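Local coordinates for hypothetical protein Atu0636 (Agrobacterium tumefaciens, PDB 2OZV) that is predicted to act as an O-methyltransferase, probably passing a methyl group from S-adenosylmethionine to a substrate not yet identified, at residues B[188-192]-B[247-251]. Sequence-based numbering, arbitrary orientation.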
ATOM      1  N   GLY B 188       3.561  -9.508 -10.258  1.00 45.41           N
ATOM      2  CA  GLY B 188       2.470 -10.118  -9.507  1.00 44.64           C
ATOM      3  C   GLY B 188       2.554  -9.891  -7.999  1.00 44.61           C
ATOM      4  O   GLY B 188       2.191 -10.775  -7.215  1.00 45.31           O
ATOM      5  N   LEU B 189       3.027  -8.714  -7.575  1.00 43.99           N
ATOM      6  CA  LEU B 189       3.113  -8.427  -6.125  1.00 44.86           C
ATOM      7  C   LEU B 189       1.765  -8.601  -5.480  1.00 44.94           C
ATOM      8  O   LEU B 189       0.734  -8.124  -6.010  1.00 45.86           O
ATOM      9  CB  LEU B 189       3.616  -7.000  -5.852  1.00 45.43           C
ATOM     10  CG  LEU B 189       5.154  -6.855  -5.784  1.00 44.56           C
ATOM     11  CD1 LEU B 189       5.824  -7.191  -7.112  1.00 43.19           C
ATOM     12  CD2 LEU B 189       5.525  -5.400  -5.366  1.00 43.94           C
ATOM     13  N   GLU B 190       1.773  -9.296  -4.350  1.00 44.28           N
ATOM     14  CA  GLU B 190       0.623  -9.328  -3.458  1.00 44.75           C
ATOM     15  C   GLU B 190       1.051  -8.700  -2.155  1.00 44.43           C
ATOM     16  O   GLU B 190       2.025  -9.171  -1.521  1.00 45.29           O
ATOM     17  CB  GLU B 190       0.193 -10.769  -3.171  1.00 44.54           C
ATOM     18  CG  GLU B 190      -0.594 -11.410  -4.290  1.00 45.52           C
ATOM     19  CD  GLU B 190      -1.243 -12.728  -3.863  1.00 45.20           C
ATOM     20  OE1 GLU B 190      -1.241 -13.074  -2.638  1.00 46.29           O
ATOM     21  OE2 GLU B 190      -1.786 -13.376  -4.762  1.00 46.61           O
ATOM     22  N   ILE B 191       0.339  -7.659  -1.738  1.00 43.87           N
ATOM     23  CA  ILE B 191       0.691  -6.927  -0.517  1.00 44.50           C
ATOM     24  C   ILE B 191      -0.399  -7.163   0.510  1.00 43.79           C
ATOM     25  O   ILE B 191      -1.574  -6.880   0.238  1.00 44.12           O
ATOM     26  CB  ILE B 191       0.805  -5.402  -0.822  1.00 44.53           C
ATOM     27  CG1 ILE B 191       1.859  -5.146  -1.936  1.00 46.77           C
ATOM     28  CG2 ILE B 191       1.093  -4.627   0.464  1.00 44.94           C
ATOM     29  CD1 ILE B 191       1.979  -3.631  -2.357  1.00 46.86           C
ATOM     30  N   THR B 192      -0.019  -7.668   1.681  1.00 43.12           N
ATOM     31  CA  THR B 192      -0.982  -7.918   2.728  1.00 43.61           C
ATOM     32  C   THR B 192      -0.596  -7.079   3.961  1.00 43.53           C
ATOM     33  O   THR B 192       0.440  -7.326   4.597  1.00 43.75           O
ATOM     34  CB  THR B 192      -1.017  -9.422   3.096  1.00 43.86           C
ATOM     35  OG1 THR B 192      -1.281 -10.202   1.928  1.00 44.03           O
ATOM     36  CG2 THR B 192      -2.100  -9.666   4.162  1.00 44.70           C
ATOM     37  N   TYR B 247       0.017 -19.196   4.349  1.00 45.51           N
ATOM     38  CA  TYR B 247      -0.797 -18.125   3.766  1.00 45.86           C
ATOM     39  C   TYR B 247      -0.425 -18.057   2.285  1.00 46.21           C
ATOM     40  O   TYR B 247       0.623 -17.505   1.929  1.00 46.84           O
ATOM     41  CB  TYR B 247      -0.524 -16.834   4.512  1.00 45.39           C
ATOM     42  CG  TYR B 247      -1.179 -15.601   3.882  1.00 45.69           C
ATOM     43  CD1 TYR B 247      -2.466 -15.680   3.343  1.00 46.25           C
ATOM     44  CD2 TYR B 247      -0.496 -14.384   3.778  1.00 47.93           C
ATOM     45  CE1 TYR B 247      -3.076 -14.564   2.743  1.00 47.08           C
ATOM     46  CE2 TYR B 247      -1.103 -13.261   3.185  1.00 46.35           C
ATOM     47  CZ  TYR B 247      -2.382 -13.364   2.686  1.00 45.28           C
ATOM     48  OH  TYR B 247      -2.965 -12.281   2.075  1.00 46.17           O
ATOM     49  N   ALA B 248      -1.293 -18.630   1.450  1.00 46.41           N
ATOM     50  CA  ALA B 248      -1.001 -18.837   0.037  1.00 46.98           C
ATOM     51  C   ALA B 248      -1.375 -17.603  -0.812  1.00 47.27           C
ATOM     52  O   ALA B 248      -2.258 -16.807  -0.432  1.00 47.46           O
ATOM     53  CB  ALA B 248      -1.752 -20.073  -0.462  1.00 48.47           C
ATOM     54  N   ARG B 249      -0.701 -17.453  -1.946  1.00 47.10           N
ATOM     55  CA  ARG B 249      -1.060 -16.434  -2.950  1.00 46.96           C
ATOM     56  C   ARG B 249      -2.428 -16.763  -3.572  1.00 47.47           C
ATOM     57  O   ARG B 249      -2.900 -17.912  -3.506  1.00 46.50           O
ATOM     58  CB  ARG B 249       0.035 -16.327  -4.023  1.00 47.43           C
ATOM     59  CG  ARG B 249       1.334 -15.706  -3.530  1.00 47.21           C
ATOM     60  CD  ARG B 249       2.446 -15.748  -4.583  1.00 47.71           C
ATOM     61  NE  ARG B 249       2.041 -15.209  -5.894  1.00 46.21           N
ATOM     62  CZ  ARG B 249       2.107 -13.919  -6.223  1.00 46.94           C
ATOM     63  NH1 ARG B 249       2.519 -13.006  -5.322  1.00 44.23           N
ATOM     64  NH2 ARG B 249       1.726 -13.543  -7.452  1.00 45.93           N
ATOM     65  N   ASN B 250      -3.069 -15.753  -4.173  1.00 47.71           N
ATOM     66  CA  ASN B 250      -4.279 -15.992  -4.974  1.00 50.54           C
ATOM     67  C   ASN B 250      -4.030 -17.019  -6.075  1.00 53.45           C
ATOM     68  O   ASN B 250      -2.961 -17.037  -6.679  1.00 53.33           O
ATOM     69  CB  ASN B 250      -4.772 -14.682  -5.605  1.00 49.02           C
ATOM     70  CG  ASN B 250      -5.526 -13.804  -4.612  1.00 50.48           C
ATOM     71  OD1 ASN B 250      -6.056 -14.306  -3.621  1.00 49.11           O
ATOM     72  ND2 ASN B 250      -5.568 -12.483  -4.870  1.00 48.65           N
ATOM     73  N   VAL B 251      -5.014 -17.872  -6.314  1.00 57.34           N
ATOM     74  CA  VAL B 251      -4.912 -18.857  -7.391  1.00 62.07           C
ATOM     75  C   VAL B 251      -5.014 -18.145  -8.745  1.00 64.87           C
ATOM     76  O   VAL B 251      -5.764 -17.172  -8.878  1.00 64.99           O
ATOM     77  CB  VAL B 251      -5.964 -19.972  -7.237  1.00 62.22           C
ATOM     78  CG1 VAL B 251      -5.696 -20.752  -5.955  1.00 63.26           C
ATOM     79  CG2 VAL B 251      -7.391 -19.402  -7.243  1.00 63.15           C
TER
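Arg-249 reaches back to Gly-188 and hydrogen-bonds its carbonyl oxygen end-on, NH1 to O at 2.9 Å and NH2 to O at 2.8 Å. The oxygen lies almost exactly in the guanidinium plane; NH2 lies in the carbonyl plane, on a lone pair of that oxygen, whereas NH1 is tilted 23° from it. A bend at chi3 (51°) turns the guanidinium over Glu-190, whose carboxylate stacks on one face, planes 24° apart. No guanidinium N-H points at OE2; OE2 and NH1, 4.4 Å apart, are beyond a salt bridge, though their opposite charges probably attract. Instead, OE2 of Glu-190 accepts a hydrogen bond from Asn-250 N at 2.8 Å on its syn lone pair. The C-terminal tail thus lies against strand 186-195, antiparallel to strand 204-211 on one side and parallel to 218-224 on the other; strand order 3-2-1-4-5-7-6, extended by 218-224, fits a Rossmann-like class I methyltransferase fold. Farther along, Thr-192 OG1 and Tyr-247 OH share a hydrogen bond of 2.7 Å, OG1 in the ring plane at its edge. Arg-220 forms a salt bridge with Glu-190 OE1 and a hydrogen bond with Ala-248 O; Thr-208 hydrogen-bonds Arg-249 NH1. Asn-250 ND2 hydrogen-bonds Asp-201 of the second subunit.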